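Local coordinates for BIFUNCTIONAL PROTEIN Proline utilization A (PutA) (Corynebacterium freiburgense, PDB 5UX5), which oxidises proline to glutamate in two steps, joining an FAD-dependent proline dehydrogenase and an NAD-dependent aldehyde dehydrogenase in one polypeptide, at residues P199-I202 / D203-E207; A321-E324 / E325-N329; L744-A747 / T748-R752; L944-I947 / A948-E952; R1049-L1052 / L1053-L1056. All coordinates share one frame; numbering follows the deposited sequence.

Interaction 1 of 5, residues P199-I202 / D203-E207; sequences PWDI and DGNTE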
# COMPACT_ATOMS: atom_id res chain seq x y z
N PRO A 199 7.95 11.15 -1.82
CA PRO A 199 8.67 11.21 -0.54
C PRO A 199 10.13 10.81 -0.62
O PRO A 199 10.83 10.95 0.40
CB PRO A 199 7.91 10.22 0.34
CG PRO A 199 7.40 9.21 -0.64
CD PRO A 199 7.05 9.99 -1.90
N TRP A 200 10.61 10.29 -1.74
CA TRP A 200 12.01 9.87 -1.82
C TRP A 200 12.92 10.93 -2.42
O TRP A 200 14.14 10.75 -2.41
CB TRP A 200 12.14 8.58 -2.64
CG TRP A 200 11.54 7.40 -1.93
CD1 TRP A 200 10.28 6.92 -2.08
CD2 TRP A 200 12.18 6.56 -0.97
NE1 TRP A 200 10.09 5.84 -1.28
CE2 TRP A 200 11.23 5.60 -0.57
CE3 TRP A 200 13.45 6.54 -0.40
CZ2 TRP A 200 11.51 4.61 0.39
CZ3 TRP A 200 13.74 5.56 0.55
CH2 TRP A 200 12.76 4.61 0.94
N ASP A 201 12.37 12.03 -2.91
CA ASP A 201 13.14 13.04 -3.62
C ASP A 201 12.93 14.37 -2.91
O ASP A 201 12.21 15.23 -3.41
CB ASP A 201 12.72 13.12 -5.08
CG ASP A 201 13.59 14.07 -5.90
OD1 ASP A 201 14.75 14.29 -5.49
OD2 ASP A 201 13.12 14.61 -6.94
N ILE A 202 13.56 14.53 -1.73
CA ILE A 202 13.37 15.77 -0.99
C ILE A 202 14.04 16.94 -1.71
O ILE A 202 13.44 18.00 -1.83
CB ILE A 202 13.87 15.64 0.47
CG1 ILE A 202 13.33 16.79 1.30
CG2 ILE A 202 15.36 15.69 0.57
CD1 ILE A 202 13.56 16.62 2.77
N ASP A 203 15.22 16.71 -2.31
CA ASP A 203 15.96 17.78 -3.01
C ASP A 203 15.15 18.30 -4.19
O ASP A 203 15.03 19.51 -4.39
CB ASP A 203 17.32 17.29 -3.54
CG ASP A 203 18.28 16.77 -2.45
OD1 ASP A 203 18.09 17.04 -1.25
OD2 ASP A 203 19.26 16.10 -2.82
N GLY A 204 14.59 17.38 -4.98
CA GLY A 204 13.82 17.77 -6.14
C GLY A 204 12.49 18.38 -5.77
O GLY A 204 12.03 19.33 -6.41
N ASN A 205 11.84 17.83 -4.75
CA ASN A 205 10.59 18.42 -4.30
C ASN A 205 10.80 19.85 -3.83
O ASN A 205 9.98 20.73 -4.11
CB ASN A 205 9.97 17.55 -3.22
CG ASN A 205 9.50 16.19 -3.75
OD1 ASN A 205 9.86 15.78 -4.85
ND2 ASN A 205 8.70 15.50 -2.96
N THR A 206 11.91 20.10 -3.12
CA THR A 206 12.22 21.44 -2.63
C THR A 206 12.36 22.42 -3.78
O THR A 206 11.78 23.51 -3.75
CB THR A 206 13.49 21.46 -1.79
OG1 THR A 206 13.32 20.66 -0.62
CG2 THR A 206 13.78 22.86 -1.36
N GLU A 207 13.12 22.03 -4.81
CA GLU A 207 13.36 22.93 -5.94
C GLU A 207 12.08 23.18 -6.71
O GLU A 207 11.82 24.30 -7.15
CB GLU A 207 14.43 22.34 -6.86
CG GLU A 207 15.82 22.33 -6.25
CD GLU A 207 16.37 23.73 -5.98
OE1 GLU A 207 16.38 24.57 -6.92
OE2 GLU A 207 16.79 23.99 -4.83
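Asp201 caps the N-terminus of helix 202-221, and its carboxylate accepts from the backbone N of Gly204. This is a classic N-cap on a helix of the proline dehydrogenase barrel. The contact is local and runs round the first turn of the helix. The capping bond from Gly204 N to Asp201 OD1 measures 3.1 Å. CG of Asp201 stands anti to the backbone N (chi1 -175°), which swings the carboxylate back over the start of the helix. The glycine N-H meets OD1 from above the carboxylate plane. The other oxygen, OD2, rests against the CA of Gly204 at 3.3 Å. The cap thus pairs a negative group with the N-terminal end of the helix, an arrangement expected to be favourable for the helix dipole.

Ile202 is the first residue of the helix and is buried. Its branch methyl CG2 lies 3.5 Å from OD1 of Asp203. That carboxylate has its main partner in Arg244, through a salt bridge to helix 239-251. Ile202 also packs on Leu480 and Arg484 of helix 477-484 and touches Arg244, so the helix start lies against both helices. Asp203 itself carries a long, weak ion pair to Arg484.

One turn on, Thr206 folds its hydroxyl back onto the helix. OG1 sits beside its own backbone N, with chi1 at -64°. The carbonyl oxygen of Ile202 therefore receives two bonds from one residue. Thr206 N and Thr206 OG1 each lie 2.9 Å from Ile202 O and reach it from opposite faces of the carbonyl plane.

Interaction 2 of 5, residues A321-E324 / E325-N329; sequences ATKE and EVDAN. With FAD (flavin-adenine dinucleotide), chain E.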
# COMPACT_ATOMS: atom_id res chain seq x y z
N ALA A 321 1.05 9.07 21.78
CA ALA A 321 0.05 8.03 22.02
C ALA A 321 -1.18 8.55 22.76
O ALA A 321 -2.26 7.99 22.58
CB ALA A 321 0.67 6.88 22.79
N THR A 322 -1.04 9.59 23.58
CA THR A 322 -2.13 10.12 24.39
C THR A 322 -2.29 11.62 24.16
O THR A 322 -1.31 12.32 23.89
CB THR A 322 -1.86 9.93 25.87
OG1 THR A 322 -0.87 10.88 26.26
CG2 THR A 322 -1.30 8.59 26.12
N LYS A 323 -3.52 12.13 24.32
CA LYS A 323 -3.76 13.57 24.24
C LYS A 323 -3.09 14.34 25.39
O LYS A 323 -2.79 15.53 25.24
CB LYS A 323 -5.27 13.83 24.21
CG LYS A 323 -5.77 15.11 24.93
CD LYS A 323 -6.67 15.94 24.02
CE LYS A 323 -7.51 16.94 24.78
NZ LYS A 323 -6.72 18.12 25.28
N GLU A 324 -2.88 13.71 26.54
CA GLU A 324 -2.15 14.39 27.60
C GLU A 324 -0.75 14.80 27.14
O GLU A 324 -0.24 15.87 27.50
CB GLU A 324 -2.07 13.50 28.84
CG GLU A 324 -3.41 13.34 29.58
CD GLU A 324 -4.40 12.37 28.88
OE1 GLU A 324 -3.97 11.47 28.12
OE2 GLU A 324 -5.63 12.53 29.09
N GLU A 325 -0.09 13.94 26.36
CA GLU A 325 1.24 14.30 25.88
C GLU A 325 1.16 15.49 24.93
O GLU A 325 2.04 16.36 24.92
CB GLU A 325 1.88 13.09 25.22
CG GLU A 325 2.09 11.95 26.20
CD GLU A 325 2.43 10.66 25.51
OE1 GLU A 325 1.50 9.91 25.12
OE2 GLU A 325 3.63 10.39 25.33
N VAL A 326 0.09 15.56 24.16
CA VAL A 326 -0.10 16.64 23.21
C VAL A 326 -0.30 17.95 23.95
O VAL A 326 0.32 18.97 23.62
CB VAL A 326 -1.30 16.33 22.30
CG1 VAL A 326 -1.51 17.47 21.36
CG2 VAL A 326 -1.06 15.01 21.58
N ASP A 327 -1.21 17.95 24.91
CA ASP A 327 -1.42 19.15 25.71
C ASP A 327 -0.13 19.59 26.38
O ASP A 327 0.16 20.79 26.46
CB ASP A 327 -2.50 18.89 26.76
CG ASP A 327 -3.88 18.87 26.16
OD1 ASP A 327 -4.10 19.47 25.08
OD2 ASP A 327 -4.78 18.30 26.81
N ALA A 328 0.69 18.63 26.82
CA ALA A 328 1.95 18.93 27.48
C ALA A 328 2.94 19.57 26.53
O ALA A 328 3.58 20.58 26.86
CB ALA A 328 2.54 17.66 28.09
N ASN A 329 3.13 18.96 25.36
CA ASN A 329 4.08 19.49 24.39
C ASN A 329 3.62 20.84 23.85
O ASN A 329 4.46 21.69 23.52
CB ASN A 329 4.27 18.49 23.25
CG ASN A 329 5.47 18.80 22.38
OD1 ASN A 329 6.53 19.18 22.89
ND2 ASN A 329 5.33 18.63 21.07
PA FAD E . -8.32 20.23 22.20
O1A FAD E . -9.58 19.38 22.59
O2A FAD E . -7.50 20.81 23.25
O5B FAD E . -7.25 19.57 21.41
C5B FAD E . -7.58 18.51 20.53
C4B FAD E . -6.30 17.98 19.92
O4B FAD E . -5.66 17.09 20.79
C3B FAD E . -6.52 17.20 18.66
O3B FAD E . -6.68 17.95 17.51
C2B FAD E . -5.31 16.34 18.60
O2B FAD E . -4.28 16.96 17.92
C1B FAD E . -5.02 16.08 20.05
N9A FAD E . -5.49 14.78 20.49
C8A FAD E . -6.78 14.45 20.88
N7A FAD E . -6.84 13.14 21.20
C5A FAD E . -5.59 12.54 21.07
C6A FAD E . -5.08 11.24 21.28
N6A FAD E . -5.89 10.12 21.73
N1A FAD E . -3.78 11.02 21.05
C2A FAD E . -2.96 12.02 20.60
N3A FAD E . -3.43 13.29 20.39
C4A FAD E . -4.72 13.58 20.61
N1 FAD E . -4.18 21.42 12.23
C2 FAD E . -3.07 20.96 11.43
O2 FAD E . -2.68 19.65 11.55
N3 FAD E . -2.46 21.83 10.51
C4 FAD E . -2.87 23.16 10.38
O4 FAD E . -2.24 24.00 9.48
C4X FAD E . -3.91 23.70 11.32
N5 FAD E . -4.25 25.05 11.36
C5X FAD E . -5.19 25.52 12.28
C6 FAD E . -5.54 26.89 12.33
C7 FAD E . -6.48 27.32 13.25
C7M FAD E . -6.88 28.77 13.31
C8 FAD E . -7.07 26.45 14.13
C8M FAD E . -8.08 26.93 15.12
C9 FAD E . -6.73 25.10 14.09
C9A FAD E . -5.80 24.65 13.17
N10 FAD E . -5.47 23.26 13.17
C10 FAD E . -4.52 22.77 12.25
C1' FAD E . -6.16 22.34 14.09
C2' FAD E . -5.44 21.98 15.37
O2' FAD E . -4.34 21.21 15.05
C3' FAD E . -6.45 21.24 16.27
O3' FAD E . -6.81 20.07 15.63
C4' FAD E . -7.75 21.97 16.65
O4' FAD E . -7.63 23.35 16.63
C5' FAD E . -8.38 21.46 17.97
O5' FAD E . -7.49 21.33 19.07
P FAD E . -7.56 22.24 20.41
O1P FAD E . -6.22 22.91 20.92
O2P FAD E . -8.77 23.16 20.01
O3P FAD E . -8.54 21.49 21.46
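Thr322 and Glu325 form a capping box at the N-terminus of helix 323-337, beside the FAD of the proline dehydrogenase barrel. Each side chain bonds the other residue's backbone N. Glu325 N donates a hydrogen bond to Thr322 OG1 at 3.2 Å, and Thr322 N donates one to Glu325 OE1 at 3.0 Å. The threonine hydroxyl also donates to Glu325 OE1, at 2.8 Å, and OE1 receives it on its anti lone pair. OE1 is thus held by two donors from one residue. Thr322 OG1 lies between its backbone N and carbonyl carbon (chi1 75°), where it can serve both bonds.

One turn on, Asp327 N bonds Lys323 O. Lys323 also bends its chain to bring NZ to the Asp327 carboxylate in a salt bridge. The modelled NZ to OD2 distance is very short, so its exact length is doubtful. Asp327 OD1 has a second partner in Lys299, which also bonds the FAD. Lys323 NZ adds only a weak bond to O2A, an oxygen on the FAD phosphorus PA.

Carbon atoms of the helix start also rest against the adenine. CB of Lys323 lies 3.4 Å from C5A, and Val326 CG2 lies 3.2 Å from adenine N3A.

Interaction 3 of 5, residues L744-A747 / T748-R752; sequences LIDA and TRTLR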
# COMPACT_ATOMS: atom_id res chain seq x y z
N LEU A 744 -8.61 11.39 -12.83
CA LEU A 744 -7.73 10.33 -13.30
C LEU A 744 -6.82 10.84 -14.41
O LEU A 744 -5.61 10.56 -14.41
CB LEU A 744 -8.54 9.14 -13.80
CG LEU A 744 -7.74 8.07 -14.56
CD1 LEU A 744 -6.73 7.44 -13.62
CD2 LEU A 744 -8.64 7.01 -15.19
N ILE A 745 -7.37 11.60 -15.34
CA ILE A 745 -6.56 12.18 -16.41
C ILE A 745 -5.48 13.09 -15.83
O ILE A 745 -4.30 12.96 -16.16
CB ILE A 745 -7.45 12.91 -17.42
CG1 ILE A 745 -8.27 11.89 -18.21
CG2 ILE A 745 -6.64 13.79 -18.35
CD1 ILE A 745 -9.26 12.49 -19.12
N ASP A 746 -5.87 13.98 -14.91
CA ASP A 746 -4.90 14.90 -14.30
C ASP A 746 -3.80 14.13 -13.58
O ASP A 746 -2.61 14.44 -13.71
CB ASP A 746 -5.63 15.85 -13.36
CG ASP A 746 -4.74 16.99 -12.86
OD1 ASP A 746 -3.68 17.23 -13.48
OD2 ASP A 746 -5.10 17.66 -11.86
N ALA A 747 -4.18 13.12 -12.80
CA ALA A 747 -3.18 12.35 -12.07
C ALA A 747 -2.24 11.60 -13.02
O ALA A 747 -1.05 11.44 -12.73
CB ALA A 747 -3.89 11.38 -11.12
N THR A 748 -2.76 11.08 -14.13
CA THR A 748 -1.92 10.30 -15.04
C THR A 748 -0.92 11.18 -15.78
O THR A 748 0.27 10.84 -15.89
CB THR A 748 -2.81 9.52 -16.00
OG1 THR A 748 -3.67 8.69 -15.24
CG2 THR A 748 -1.98 8.63 -16.90
N ARG A 749 -1.37 12.32 -16.30
CA ARG A 749 -0.44 13.25 -16.92
C ARG A 749 0.64 13.72 -15.95
O ARG A 749 1.69 14.19 -16.39
CB ARG A 749 -1.20 14.45 -17.50
CG ARG A 749 -2.24 14.09 -18.56
CD ARG A 749 -2.58 15.32 -19.45
NE ARG A 749 -3.53 15.05 -20.54
CZ ARG A 749 -3.26 14.37 -21.67
NH1 ARG A 749 -2.05 13.85 -21.90
NH2 ARG A 749 -4.21 14.20 -22.58
N THR A 750 0.41 13.62 -14.62
CA THR A 750 1.38 14.11 -13.64
C THR A 750 2.49 13.11 -13.29
O THR A 750 3.53 13.52 -12.78
CB THR A 750 0.63 14.56 -12.37
OG1 THR A 750 -0.27 15.62 -12.71
CG2 THR A 750 1.56 15.09 -11.30
N LEU A 751 2.33 11.82 -13.57
CA LEU A 751 3.40 10.87 -13.28
C LEU A 751 4.71 11.25 -13.97
O LEU A 751 4.74 11.56 -15.16
CB LEU A 751 2.99 9.47 -13.72
CG LEU A 751 1.92 8.80 -12.88
CD1 LEU A 751 1.35 7.64 -13.65
CD2 LEU A 751 2.54 8.35 -11.55
N ARG A 752 5.81 11.16 -13.22
CA ARG A 752 7.15 11.46 -13.74
C ARG A 752 7.74 10.17 -14.30
O ARG A 752 8.03 9.24 -13.55
CB ARG A 752 8.07 12.02 -12.65
CG ARG A 752 7.62 13.26 -11.90
CD ARG A 752 7.15 14.44 -12.74
NE ARG A 752 6.50 15.42 -11.88
CZ ARG A 752 5.58 16.30 -12.28
NH1 ARG A 752 5.18 16.34 -13.56
NH2 ARG A 752 5.05 17.14 -11.39
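Thr748 folds its hydroxyl back onto the carbonyl of Leu744, one turn earlier in helix 740-750. Its OG1 and N lie 2.8 and 2.9 Å from Leu744 O and approach from opposite faces of the carbonyl plane. This is the buried, tightly packed side. Leu744 and Thr748 run side by side, and CD1 of the leucine comes within 3.7 Å of the threonine OG1. Tyr714 and Phe718 of helix 706-718 cover this side, with Ile805 of strand 804-807.

The other side is looser. Arg749 is exposed and its chain is extended from CG to NE alongside Ile745. Side chain to side chain, the nearest approach there is 4.0 Å, from Arg749 NE to Ile745 CG2. The backbone pair behind them, Arg749 N to Ile745 O, is nearly straight.

At the C-terminal end Thr750 repeats the fold-back, its OG1 lying 2.8 Å from Asp746 O. Its N makes only weak bonds, to Asp746 O and Ala747 O. OG1 also bonds Asp164 N, and the Asp746 carboxylate accepts from Gly165 N and Glu166 N. Gln196 NE2 bonds Ala747 O, and Arg752 forms a salt bridge with Asp164. Hydrogen bonds and a salt bridge therefore join this aldehyde dehydrogenase helix end to the proline dehydrogenase part.

Interaction 4 of 5, residues L944-I947 / A948-E952; sequences LDEI and AWRTE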
# COMPACT_ATOMS: atom_id res chain seq x y z
N LEU A 944 -13.69 -36.84 8.99
CA LEU A 944 -12.56 -35.94 8.84
C LEU A 944 -12.92 -34.72 7.99
O LEU A 944 -12.37 -33.63 8.21
CB LEU A 944 -11.37 -36.71 8.26
CG LEU A 944 -10.84 -37.80 9.20
CD1 LEU A 944 -9.69 -38.57 8.62
CD2 LEU A 944 -10.44 -37.22 10.52
N ASP A 945 -13.83 -34.88 7.02
CA ASP A 945 -14.36 -33.73 6.30
C ASP A 945 -15.07 -32.78 7.25
O ASP A 945 -14.86 -31.56 7.20
CB ASP A 945 -15.31 -34.19 5.18
CG ASP A 945 -14.57 -34.82 3.99
OD1 ASP A 945 -13.33 -34.71 3.91
OD2 ASP A 945 -15.24 -35.41 3.10
N GLU A 946 -15.90 -33.31 8.13
CA GLU A 946 -16.58 -32.47 9.10
C GLU A 946 -15.58 -31.68 9.94
O GLU A 946 -15.73 -30.46 10.11
CB GLU A 946 -17.48 -33.32 10.00
CG GLU A 946 -18.28 -32.53 11.01
CD GLU A 946 -19.30 -31.60 10.39
OE1 GLU A 946 -19.68 -30.63 11.08
OE2 GLU A 946 -19.74 -31.84 9.25
N ILE A 947 -14.55 -32.35 10.47
CA ILE A 947 -13.59 -31.67 11.34
C ILE A 947 -12.80 -30.63 10.57
O ILE A 947 -12.56 -29.52 11.06
CB ILE A 947 -12.64 -32.68 12.02
CG1 ILE A 947 -13.39 -33.61 12.92
CG2 ILE A 947 -11.54 -31.98 12.76
CD1 ILE A 947 -12.49 -34.72 13.33
N ALA A 948 -12.35 -30.99 9.37
CA ALA A 948 -11.64 -30.01 8.54
C ALA A 948 -12.55 -28.83 8.22
O ALA A 948 -12.11 -27.68 8.26
CB ALA A 948 -11.13 -30.67 7.26
N TRP A 949 -13.83 -29.09 7.96
CA TRP A 949 -14.73 -27.99 7.66
C TRP A 949 -14.89 -27.07 8.87
O TRP A 949 -14.87 -25.85 8.72
CB TRP A 949 -16.07 -28.54 7.17
CG TRP A 949 -16.85 -27.56 6.34
CD1 TRP A 949 -17.86 -26.75 6.75
CD2 TRP A 949 -16.63 -27.25 4.96
NE1 TRP A 949 -18.30 -25.98 5.73
CE2 TRP A 949 -17.56 -26.26 4.61
CE3 TRP A 949 -15.73 -27.71 3.99
CZ2 TRP A 949 -17.64 -25.73 3.32
CZ3 TRP A 949 -15.81 -27.18 2.70
CH2 TRP A 949 -16.76 -26.20 2.38
N ARG A 950 -15.01 -27.65 10.07
CA ARG A 950 -15.12 -26.83 11.28
C ARG A 950 -13.84 -26.06 11.58
O ARG A 950 -13.89 -24.95 12.10
CB ARG A 950 -15.46 -27.69 12.49
CG ARG A 950 -16.81 -28.34 12.45
CD ARG A 950 -17.03 -29.09 13.72
NE ARG A 950 -18.22 -29.91 13.63
CZ ARG A 950 -18.69 -30.66 14.62
NH1 ARG A 950 -18.07 -30.68 15.79
NH2 ARG A 950 -19.77 -31.39 14.45
N THR A 951 -12.68 -26.66 11.29
CA THR A 951 -11.41 -26.08 11.70
C THR A 951 -10.96 -24.97 10.77
O THR A 951 -10.56 -23.89 11.22
CB THR A 951 -10.34 -27.17 11.73
OG1 THR A 951 -10.57 -28.03 12.86
CG2 THR A 951 -8.95 -26.52 11.85
N GLU A 952 -11.07 -25.21 9.46
CA GLU A 952 -10.46 -24.39 8.43
C GLU A 952 -11.46 -23.95 7.36
O GLU A 952 -11.79 -22.76 7.24
CB GLU A 952 -9.30 -25.18 7.81
CG GLU A 952 -8.46 -24.42 6.77
CD GLU A 952 -7.47 -23.48 7.42
OE1 GLU A 952 -7.57 -23.30 8.66
OE2 GLU A 952 -6.61 -22.91 6.71
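The guanidinium of Arg950 meets Glu946 OE1 at its edge, in plane, one turn along helix 936-953. The pair is an i to i+4 salt bridge on an alpha-helix. The carboxylate stands nearly upright to the guanidinium, their planes 84° apart. Arg950 NE donates to Glu946 OE1 at 3.0 Å, and OE1 receives it on its anti lone pair. A second approach, from NH2 to the same oxygen, is weak at 3.5 Å. The grip is thus one good bond with a lesser one beside it, and it leaves OE2 to another partner. Arg996 of helix 984-997 takes OE2 in a second salt bridge. The glutamate therefore lies between two arginines, which would probably favour its charged form.

Torsions bring the pair together. CG of Glu946 is anti to its backbone N (chi1 -178°) and the chain then bends at chi2, turning the carboxylate toward the next turn. Arg950 runs extended from CG to NE to meet it.

The indole of Trp949 turns to helix 984-997, where it touches Arg996 and Thr997. Its CB stays by the helix backbone, 3.3 Å from Asp945 O. The helix widens into a pi-type turn at 949-952. Ile947 and Thr951 lie alongside each other, pointing the same way. Ile947 O accepts both Thr951 N at 2.9 Å and Thr951 OG1 at 3.1 Å, from opposite faces of its carbonyl plane.

Interaction 5 of 5, residues R1049-L1052 / L1053-L1056; sequences RREL and LHFL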
# COMPACT_ATOMS: atom_id res chain seq x y z
N ARG A 1049 -8.84 -32.75 5.47
CA ARG A 1049 -7.92 -31.62 5.60
C ARG A 1049 -7.01 -31.53 4.40
O ARG A 1049 -6.59 -30.43 4.03
CB ARG A 1049 -7.09 -31.74 6.88
CG ARG A 1049 -6.22 -30.53 7.16
CD ARG A 1049 -7.05 -29.24 7.14
NE ARG A 1049 -6.26 -28.02 7.35
CZ ARG A 1049 -5.63 -27.35 6.38
NH1 ARG A 1049 -5.69 -27.77 5.12
NH2 ARG A 1049 -4.94 -26.25 6.65
N ARG A 1050 -6.71 -32.66 3.75
CA ARG A 1050 -5.98 -32.66 2.49
C ARG A 1050 -6.88 -32.79 1.27
O ARG A 1050 -6.79 -31.97 0.36
CB ARG A 1050 -4.95 -33.79 2.47
CG ARG A 1050 -3.90 -33.76 3.55
CD ARG A 1050 -3.18 -32.46 3.63
NE ARG A 1050 -2.84 -31.97 2.31
CZ ARG A 1050 -2.43 -30.73 2.06
NH1 ARG A 1050 -2.29 -29.87 3.08
NH2 ARG A 1050 -2.17 -30.34 0.82
N GLU A 1051 -7.79 -33.77 1.27
CA GLU A 1051 -8.54 -34.07 0.05
C GLU A 1051 -9.48 -32.94 -0.32
O GLU A 1051 -9.68 -32.68 -1.51
CB GLU A 1051 -9.34 -35.36 0.22
CG GLU A 1051 -10.02 -35.89 -1.04
CD GLU A 1051 -9.04 -36.21 -2.18
OE1 GLU A 1051 -9.29 -35.74 -3.31
OE2 GLU A 1051 -8.06 -36.98 -1.96
N LEU A 1052 -10.07 -32.25 0.66
CA LEU A 1052 -11.04 -31.20 0.34
C LEU A 1052 -10.40 -30.01 -0.38
O LEU A 1052 -11.13 -29.20 -0.99
CB LEU A 1052 -11.79 -30.74 1.60
CG LEU A 1052 -12.82 -31.74 2.18
CD1 LEU A 1052 -13.38 -31.35 3.53
CD2 LEU A 1052 -13.98 -31.96 1.24
N LEU A 1053 -9.06 -29.88 -0.38
CA LEU A 1053 -8.46 -28.76 -1.11
C LEU A 1053 -8.76 -28.88 -2.60
O LEU A 1053 -8.91 -27.87 -3.29
CB LEU A 1053 -6.95 -28.67 -0.84
CG LEU A 1053 -6.52 -28.24 0.58
CD1 LEU A 1053 -5.04 -28.35 0.85
CD2 LEU A 1053 -6.96 -26.87 0.94
N HIS A 1054 -8.91 -30.11 -3.09
CA HIS A 1054 -9.25 -30.36 -4.48
C HIS A 1054 -10.64 -29.86 -4.84
O HIS A 1054 -10.95 -29.73 -6.04
CB HIS A 1054 -9.15 -31.86 -4.78
CG HIS A 1054 -7.80 -32.43 -4.49
ND1 HIS A 1054 -7.63 -33.63 -3.83
CD2 HIS A 1054 -6.56 -31.97 -4.76
CE1 HIS A 1054 -6.34 -33.88 -3.71
NE2 HIS A 1054 -5.67 -32.89 -4.27
N PHE A 1055 -11.47 -29.54 -3.84
CA PHE A 1055 -12.83 -29.10 -4.09
C PHE A 1055 -13.04 -27.62 -3.82
O PHE A 1055 -14.18 -27.15 -3.87
CB PHE A 1055 -13.79 -29.94 -3.24
CG PHE A 1055 -13.83 -31.38 -3.66
CD1 PHE A 1055 -12.80 -32.25 -3.32
CD2 PHE A 1055 -14.89 -31.88 -4.39
CE1 PHE A 1055 -12.82 -33.58 -3.71
CE2 PHE A 1055 -14.93 -33.22 -4.77
CZ PHE A 1055 -13.89 -34.06 -4.43
N LEU A 1056 -11.96 -26.87 -3.56
CA LEU A 1056 -12.03 -25.49 -3.08
C LEU A 1056 -11.02 -24.59 -3.78
O LEU A 1056 -9.90 -25.00 -4.13
CB LEU A 1056 -11.79 -25.43 -1.56
CG LEU A 1056 -12.77 -26.21 -0.67
CD1 LEU A 1056 -12.18 -26.37 0.70
CD2 LEU A 1056 -14.12 -25.52 -0.60
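A 3-10 turn links helix 1048-1051 to strand 1056-1064, and its side chains fold back on the helix end. Glu1051 and His1054 make a His-carboxylate hydrogen bond across it. His1054 ND1 donates to Glu1051 OE1 at 2.7 Å, close to the imidazole plane. The N-H, however, comes to OE1 from well above the carboxylate plane. With CG of Glu1051 turned opposite the backbone N (chi1 -172°), a kink at chi2 brings OE1 to the ring's ND1 edge. OE2 is taken by Arg1017 in a salt bridge and by Leu1045 N, so the buried carboxylate is well satisfied.

Three backbone bonds of the i to i+3 kind draw the turn tight. Leu1053 N bonds Arg1050 O, His1054 N bonds Glu1051 O, and Phe1055 N bonds Leu1052 O at 2.9 Å. Leu1053 CD1 lies over one face of the Arg1050 guanidinium, 3.5 Å from NH2. That arginine also makes a cation-pi contact with Trp913. The Phe1055 ring turns its edge to Glu1051 O, with CD1 3.6 Å away.

Leu1052 and Phe1055 pack on Ala993 of helix 984-997. Leu1053 and Leu1056 reach Phe953 of helix 936-953 and Tyr971 of strand 965-980.

Overall arrangement
The five contacts follow one another along the chain. Interactions 1 and 2 lie in the proline dehydrogenase barrel, their centres 31 Å apart, with interaction 2 at the FAD. Interaction 3 belongs to the aldehyde dehydrogenase region, yet its centre is only 18 Å from that of interaction 1. It lies where the two catalytic parts meet and helps join them. Interactions 4 and 5 are far off, about 45 to 55 Å from the others between centres. They touch each other, with centres 11 Å apart: Leu1052 CD1 rests 3.4 Å from Asp945 OD1. Both pack against helix 984-997, so they form one packed unit in the C-terminal region.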